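Local coordinates for motility protein FimV (Pseudomonas aeruginosa, PDB 4MBQ), which acts as an inner-membrane hub for twitching motility and type IV pilus assembly, and regulates intracellular cyclic AMP by activating the adenylate cyclase CyaB, at the interface of chains A and B. Coordinates in Å, arbitrary orientation; residue numbers count along the deposited sequence, not the author numbering. Chains: chain A/B, Motility protein FimV.

The interface of chains A and B. Residues chain A 19-20, 23-24, 26-27; chain B 23-24, 26-27, 30-31.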
ATOM      1  N   ALA A  19      10.473   1.744   0.202  1.00 30.50           N
ATOM      2  CA  ALA A  19       9.811   2.714   1.070  1.00 34.52           C
ATOM      3  C   ALA A  19       8.296   2.666   0.893  1.00 32.08           C
ATOM      4  O   ALA A  19       7.543   2.879   1.844  1.00 36.46           O
ATOM      5  CB  ALA A  19      10.335   4.116   0.804  1.00 35.78           C
ATOM      6  N   THR A  20       7.854   2.392  -0.329  1.00 31.85           N
ATOM      7  CA  THR A  20       6.431   2.260  -0.613  1.00 29.15           C
ATOM      8  C   THR A  20       5.863   1.017   0.061  1.00 31.56           C
ATOM      9  O   THR A  20       4.781   1.054   0.648  1.00 28.70           O
ATOM     10  CB  THR A  20       6.163   2.165  -2.124  1.00 26.27           C
ATOM     11  OG1 THR A  20       6.613   3.364  -2.768  1.00 29.03           O
ATOM     12  CG2 THR A  20       4.673   1.986  -2.384  1.00 25.33           C
ATOM     13  N   ASP A  23       5.172   1.358   3.758  1.00 26.63           N
ATOM     14  CA  ASP A  23       3.887   2.009   4.010  1.00 31.99           C
ATOM     15  C   ASP A  23       2.727   1.052   3.783  1.00 27.19           C
ATOM     16  O   ASP A  23       1.774   1.022   4.560  1.00 27.47           O
ATOM     17  CB  ASP A  23       3.711   3.227   3.109  1.00 28.62           C
ATOM     18  CG  ASP A  23       4.709   4.318   3.399  1.00 37.59           C
ATOM     19  OD1 ASP A  23       4.920   4.654   4.585  1.00 35.46           O
ATOM     20  OD2 ASP A  23       5.282   4.841   2.428  1.00 44.79           O
ATOM     21  N   LEU A  24       2.812   0.275   2.706  1.00 27.46           N
ATOM     22  CA  LEU A  24       1.789  -0.713   2.401  1.00 21.30           C
ATOM     23  C   LEU A  24       1.700  -1.742   3.519  1.00 25.56           C
ATOM     24  O   LEU A  24       0.608  -2.138   3.919  1.00 28.70           O
ATOM     25  CB  LEU A  24       2.072  -1.395   1.059  1.00 28.71           C
ATOM     26  CG  LEU A  24       1.859  -0.521  -0.177  1.00 29.00           C
ATOM     27  CD1 LEU A  24       2.123  -1.305  -1.451  1.00 20.30           C
ATOM     28  CD2 LEU A  24       0.447   0.043  -0.186  1.00 29.52           C
ATOM     29  N   ARG A  26       2.378  -1.210   6.614  1.00 28.07           N
ATOM     30  CA  ARG A  26       1.696  -0.524   7.707  1.00 32.42           C
ATOM     31  C   ARG A  26       0.189  -0.479   7.471  1.00 30.25           C
ATOM     32  O   ARG A  26      -0.598  -0.545   8.415  1.00 32.71           O
ATOM     33  CB  ARG A  26       2.246   0.892   7.886  1.00 28.21           C
ATOM     34  CG  ARG A  26       3.706   0.939   8.303  1.00 34.94           C
ATOM     35  CD  ARG A  26       4.157   2.364   8.572  1.00 41.55           C
ATOM     36  NE  ARG A  26       5.566   2.431   8.946  1.00 48.58           N
ATOM     37  CZ  ARG A  26       6.551   2.727   8.104  1.00 54.03           C
ATOM     38  NH1 ARG A  26       6.283   2.988   6.832  1.00 50.28           N
ATOM     39  NH2 ARG A  26       7.805   2.764   8.536  1.00 57.24           N
ATOM     40  N   ALA A  27      -0.204  -0.369   6.205  1.00 26.07           N
ATOM     41  CA  ALA A  27      -1.614  -0.381   5.834  1.00 25.97           C
ATOM     42  C   ALA A  27      -2.248  -1.743   6.109  1.00 30.21           C
ATOM     43  O   ALA A  27      -3.383  -1.820   6.581  1.00 29.88           O
ATOM     44  CB  ALA A  27      -1.787   0.006   4.369  1.00 31.22           C
TER
ATOM     45  N   ASP B  23      -2.007   5.507   5.524  1.00 24.84           N
ATOM     46  CA  ASP B  23      -0.817   4.751   5.147  1.00 25.65           C
ATOM     47  C   ASP B  23      -0.778   4.489   3.644  1.00 25.89           C
ATOM     48  O   ASP B  23       0.292   4.499   3.038  1.00 25.88           O
ATOM     49  CB  ASP B  23      -0.717   3.451   5.944  1.00 27.38           C
ATOM     50  CG  ASP B  23      -0.121   3.665   7.322  1.00 35.58           C
ATOM     51  OD1 ASP B  23       0.933   4.329   7.426  1.00 40.70           O
ATOM     52  OD2 ASP B  23      -0.709   3.179   8.308  1.00 30.52           O
ATOM     53  N   LEU B  24      -1.946   4.275   3.045  1.00 30.29           N
ATOM     54  CA  LEU B  24      -2.041   4.121   1.595  1.00 27.74           C
ATOM     55  C   LEU B  24      -1.625   5.405   0.887  1.00 26.27           C
ATOM     56  O   LEU B  24      -0.962   5.365  -0.149  1.00 24.11           O
ATOM     57  CB  LEU B  24      -3.460   3.732   1.171  1.00 28.24           C
ATOM     58  CG  LEU B  24      -3.880   2.279   1.383  1.00 29.94           C
ATOM     59  CD1 LEU B  24      -5.184   1.997   0.652  1.00 35.87           C
ATOM     60  CD2 LEU B  24      -2.785   1.331   0.927  1.00 32.53           C
ATOM     61  N   ARG B  26       0.456   7.651   2.060  1.00 23.92           N
ATOM     62  CA  ARG B  26       1.906   7.703   2.211  1.00 28.03           C
ATOM     63  C   ARG B  26       2.584   6.815   1.173  1.00 25.68           C
ATOM     64  O   ARG B  26       3.661   7.139   0.673  1.00 27.02           O
ATOM     65  CB  ARG B  26       2.324   7.278   3.624  1.00 34.73           C
ATOM     66  CG  ARG B  26       1.834   8.210   4.730  1.00 32.83           C
ATOM     67  CD  ARG B  26       2.266   7.733   6.114  1.00 31.28           C
ATOM     68  NE  ARG B  26       1.719   8.582   7.169  1.00 46.08           N
ATOM     69  CZ  ARG B  26       0.798   8.196   8.048  1.00 46.85           C
ATOM     70  NH1 ARG B  26       0.323   6.958   8.017  1.00 35.76           N
ATOM     71  NH2 ARG B  26       0.359   9.046   8.968  1.00 48.40           N
ATOM     72  N   ALA B  27       1.942   5.697   0.850  1.00 27.77           N
ATOM     73  CA  ALA B  27       2.462   4.779  -0.157  1.00 26.63           C
ATOM     74  C   ALA B  27       2.449   5.422  -1.541  1.00 26.69           C
ATOM     75  O   ALA B  27       3.408   5.286  -2.304  1.00 27.92           O
ATOM     76  CB  ALA B  27       1.663   3.489  -0.159  1.00 26.82           C
ATOM     77  N   ASP B  30       5.257   8.020  -1.810  1.00 28.89           N
ATOM     78  CA  ASP B  30       6.543   7.371  -2.027  1.00 31.38           C
ATOM     79  C   ASP B  30       6.662   6.764  -3.421  1.00 36.01           C
ATOM     80  O   ASP B  30       7.765   6.523  -3.907  1.00 35.41           O
ATOM     81  CB  ASP B  30       6.817   6.331  -0.941  1.00 34.58           C
ATOM     82  CG  ASP B  30       7.337   6.960   0.335  1.00 47.81           C
ATOM     83  OD1 ASP B  30       8.205   7.854   0.244  1.00 61.62           O
ATOM     84  OD2 ASP B  30       6.877   6.580   1.427  1.00 40.95           O
ATOM     85  N   MET B  31       5.521   6.532  -4.066  1.00 34.07           N
ATOM     86  CA  MET B  31       5.511   6.069  -5.448  1.00 43.20           C
ATOM     87  C   MET B  31       5.668   7.238  -6.409  1.00 42.87           C
ATOM     88  O   MET B  31       5.871   7.047  -7.607  1.00 48.95           O
ATOM     89  CB  MET B  31       4.216   5.318  -5.762  1.00 44.80           C
ATOM     90  CG  MET B  31       4.240   3.851  -5.386  1.00 51.08           C
ATOM     91  SD  MET B  31       2.790   2.956  -5.976  1.00 57.29           S
ATOM     92  CE  MET B  31       1.501   3.685  -4.978  1.00 39.30           C
TER
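Two copies of the C-terminal tetratricopeptide repeat (TPR) piece of FimV, whose cytoplasmic TPR motifs take part in protein-protein interactions, pack through their first helices, 17-31 of chain A and 15-30 of chain B, which cross in roughly opposite directions about a two-fold axis; this pairing may not be the one FimV adopts in the cell. Apolar contact lies along one border. CD2 of A:Leu24 and CD2 of B:Leu24 touch at 3.7 Å, the two side chains crossing almost perpendicularly; CD2 of A:Leu24 also lies on the methyl CB of B:Ala27, and CD2 of B:Leu24 on that of A:Ala27. Farther along, A:Thr20 has CG2 anti to its backbone N, which points this methyl at CG of B:Met31, 3.6 Å off, while its hydroxyl OG1 passes beside CB of B:Asp30.

Charged groups line the other border. Within chain B, B:Arg26 NH1 gives a salt-bridged hydrogen bond of 2.8 Å to B:Asp23 OD1, arriving above the carboxylate plane with a bent 131° at the hydrogen. In chain A the same salt bridge, A:Arg26 NH1 to A:Asp23 OD1, measures 3.1 Å. These pairings stay within each helix, and across the interface CB of A:Arg26 packs on the carboxylate carbon CG of B:Asp23 at 3.7 Å.

An acid pair meets across the chains: OD2 of A:Asp23 lies 2.6 Å from OD2 of B:Asp30, their carboxylates nearly coplanar (1°). So short an approach is best explained if one of the two acids is protonated and hydrogen-bonds to the other, although protons are not seen.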